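Local coordinates for endonuclease V isoform X2 (Ciona intestinalis, PDB 6OZI), which cleaves inosine-containing RNA as a metal-ion-dependent endonuclease V of eukaryotic type, at a contact of chain A with DNA. Sequence-based numbering; all coordinates share one arbitrary frame.

A contact of chain A with DNA. Residues 44-45, 237, 240-241. With nucleotides of chain B.
Tyr45 points its ring at the DNA with CG set between its own backbone N and carbonyl carbon (chi1 69°), while the preceding Ser44 swings OG opposite its backbone N (chi1 180°) toward the phosphate of DA8. The pair illustrates how one strand end can touch the minor groove and hold the backbone at once. The Tyr45 hydroxyl OH donates a hydrogen bond to O2 of DT7, 2.8 Å away on the minor-groove side of the paired base. Its ring lies against the sugar-phosphate chain: C5' of DA8 sits over one face of the Tyr45 ring, toward the rim, 3.9 Å from the centroid, and the deoxyribose O4' of DT7 meets the ring edge in plane. Tyr45 CE1 packs 3.6 Å from C1' of DT7. Thymine O2 has counterparts on other bases, so the bond alone probably discriminates little between sequences. A leucine in place of Tyr45 would probably leave O2 of DT7 without this donor and the DA8 C5' without its aromatic face. Ser44 OG donates to the phosphate oxygen OP1 of DA8, modelled too short to judge its strength, and the backbone N of Tyr45 adds a weak bond. Arg237 reaches OP2 of DA8 partly through water 1, 2.8 Å from its NH2, and through a long salt bridge from NE at 3.5 Å. Lys241 folds back near its end (chi4 65°), bringing NZ to 3.2 Å from OP2 of DT9, a salt bridge that is at most a weak hydrogen bond. Thus the C-terminal helix 227-243 supplies positive charge along successive phosphates, beside the end of strand 37-45, which delivers Ser44 and Tyr45.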
loop_
_atom_site.group_PDB
_atom_site.type_symbol
_atom_site.label_atom_id
_atom_site.label_comp_id
_atom_site.label_asym_id
_atom_site.label_seq_id
_atom_site.Cartn_x
_atom_site.Cartn_y
_atom_site.Cartn_z
ATOM N N SER A 44 -7.793 -5.386 -12.390
ATOM C CA SER A 44 -8.132 -4.669 -11.177
ATOM C C SER A 44 -9.639 -4.438 -11.158
ATOM O O SER A 44 -10.264 -4.276 -12.208
ATOM C CB SER A 44 -7.382 -3.337 -11.121
ATOM O OG SER A 44 -7.692 -2.604 -9.952
ATOM N N TYR A 45 -10.236 -4.419 -9.971
ATOM C CA TYR A 45 -11.678 -4.242 -9.899
ATOM C C TYR A 45 -12.050 -3.345 -8.724
ATOM O O TYR A 45 -11.324 -3.255 -7.731
ATOM C CB TYR A 45 -12.403 -5.594 -9.804
ATOM C CG TYR A 45 -12.197 -6.326 -8.499
ATOM C CD1 TYR A 45 -11.088 -7.143 -8.299
ATOM C CD2 TYR A 45 -13.123 -6.210 -7.466
ATOM C CE1 TYR A 45 -10.906 -7.818 -7.104
ATOM C CE2 TYR A 45 -12.950 -6.877 -6.271
ATOM C CZ TYR A 45 -11.840 -7.677 -6.094
ATOM O OH TYR A 45 -11.672 -8.338 -4.898
ATOM N N ARG A 237 -4.246 -1.490 -11.648
ATOM C CA ARG A 237 -4.746 -0.894 -10.405
ATOM C C ARG A 237 -4.753 0.628 -10.482
ATOM O O ARG A 237 -5.730 1.280 -10.086
ATOM C CB ARG A 237 -3.879 -1.320 -9.222
ATOM C CG ARG A 237 -4.370 -0.742 -7.899
ATOM C CD ARG A 237 -3.369 -0.913 -6.757
ATOM N NE ARG A 237 -2.833 -2.259 -6.612
ATOM C CZ ARG A 237 -1.552 -2.555 -6.835
ATOM N NH1 ARG A 237 -0.701 -1.593 -7.194
ATOM N NH2 ARG A 237 -1.112 -3.801 -6.686
ATOM N N LEU A 240 -7.491 1.894 -12.589
ATOM C CA LEU A 240 -8.775 1.742 -11.907
ATOM C C LEU A 240 -8.988 2.850 -10.879
ATOM O O LEU A 240 -10.064 3.459 -10.817
ATOM C CB LEU A 240 -8.877 0.371 -11.234
ATOM C CG LEU A 240 -10.181 0.259 -10.432
ATOM C CD1 LEU A 240 -11.356 -0.104 -11.323
ATOM C CD2 LEU A 240 -10.050 -0.724 -9.311
ATOM N N LYS A 241 -7.958 3.145 -10.079
ATOM C CA LYS A 241 -8.078 4.211 -9.092
ATOM C C LYS A 241 -8.286 5.572 -9.738
ATOM O O LYS A 241 -8.906 6.450 -9.128
ATOM C CB LYS A 241 -6.849 4.247 -8.182
ATOM C CG LYS A 241 -7.103 3.674 -6.800
ATOM C CD LYS A 241 -7.384 2.186 -6.843
ATOM C CE LYS A 241 -7.774 1.677 -5.463
ATOM N NZ LYS A 241 -9.066 2.279 -4.999
ATOM P P DT B 7 -3.728 -10.519 -8.476
ATOM O OP1 DT B 7 -2.936 -9.835 -9.514
ATOM O OP2 DT B 7 -3.055 -10.971 -7.238
ATOM O "O5'" DT B 7 -4.972 -9.607 -8.048
ATOM C "C5'" DT B 7 -5.779 -8.959 -9.027
ATOM C "C4'" DT B 7 -6.886 -8.177 -8.347
ATOM O "O4'" DT B 7 -7.536 -9.036 -7.365
ATOM C "C3'" DT B 7 -6.407 -6.937 -7.579
ATOM O "O3'" DT B 7 -7.354 -5.902 -7.676
ATOM C "C2'" DT B 7 -6.300 -7.447 -6.153
ATOM C "C1'" DT B 7 -7.466 -8.428 -6.093
ATOM N N1 DT B 7 -7.278 -9.460 -5.040
ATOM C C2 DT B 7 -8.156 -9.491 -3.981
ATOM O O2 DT B 7 -9.115 -8.747 -3.891
ATOM N N3 DT B 7 -7.887 -10.447 -3.039
ATOM C C4 DT B 7 -6.830 -11.344 -3.034
ATOM O O4 DT B 7 -6.667 -12.163 -2.134
ATOM C C5 DT B 7 -5.931 -11.249 -4.165
ATOM C C7 DT B 7 -4.752 -12.175 -4.269
ATOM C C6 DT B 7 -6.190 -10.313 -5.100
ATOM P P DA B 8 -7.113 -4.499 -6.922
ATOM O OP1 DA B 8 -7.816 -3.468 -7.711
ATOM O OP2 DA B 8 -5.670 -4.335 -6.634
ATOM O "O5'" DA B 8 -7.894 -4.667 -5.534
ATOM C "C5'" DA B 8 -9.315 -4.844 -5.538
ATOM C "C4'" DA B 8 -9.948 -4.346 -4.245
ATOM O "O4'" DA B 8 -9.790 -5.331 -3.201
ATOM C "C3'" DA B 8 -9.376 -3.056 -3.676
ATOM O "O3'" DA B 8 -10.393 -2.378 -2.979
ATOM C "C2'" DA B 8 -8.285 -3.553 -2.730
ATOM C "C1'" DA B 8 -8.859 -4.879 -2.236
ATOM N N9 DA B 8 -7.864 -5.933 -2.064
ATOM C C8 DA B 8 -6.858 -6.271 -2.920
ATOM N N7 DA B 8 -6.134 -7.287 -2.508
ATOM C C5 DA B 8 -6.712 -7.639 -1.299
ATOM C C6 DA B 8 -6.409 -8.641 -0.346
ATOM N N6 DA B 8 -5.398 -9.514 -0.473
ATOM N N1 DA B 8 -7.196 -8.714 0.746
ATOM C C2 DA B 8 -8.202 -7.844 0.873
ATOM N N3 DA B 8 -8.572 -6.862 0.059
ATOM C C4 DA B 8 -7.781 -6.814 -1.017
ATOM P P DT B 9 -10.151 -0.896 -2.416
ATOM O OP1 DT B 9 -11.450 -0.201 -2.499
ATOM O OP2 DT B 9 -8.949 -0.340 -3.083
ATOM O "O5'" DT B 9 -9.775 -1.130 -0.887
ATOM C "C5'" DT B 9 -10.672 -1.814 -0.044
ATOM C "C4'" DT B 9 -10.024 -2.119 1.287
ATOM O "O4'" DT B 9 -9.140 -3.239 1.151
ATOM C "C3'" DT B 9 -9.180 -0.984 1.881
ATOM O "O3'" DT B 9 -9.815 -0.516 3.060
ATOM C "C2'" DT B 9 -7.804 -1.634 2.169
ATOM C "C1'" DT B 9 -8.140 -3.119 2.119
ATOM N N1 DT B 9 -7.016 -4.019 1.730
ATOM C C2 DT B 9 -6.697 -5.065 2.561
ATOM O O2 DT B 9 -7.268 -5.274 3.621
ATOM N N3 DT B 9 -5.670 -5.853 2.121
ATOM C C4 DT B 9 -4.951 -5.712 0.949
ATOM O O4 DT B 9 -4.043 -6.479 0.642
ATOM C C5 DT B 9 -5.345 -4.602 0.112
ATOM C C7 DT B 9 -4.633 -4.348 -1.180
ATOM C C6 DT B 9 -6.356 -3.824 0.531
HETATM O O HOH W 1 -3.458 -5.375 -6.638
#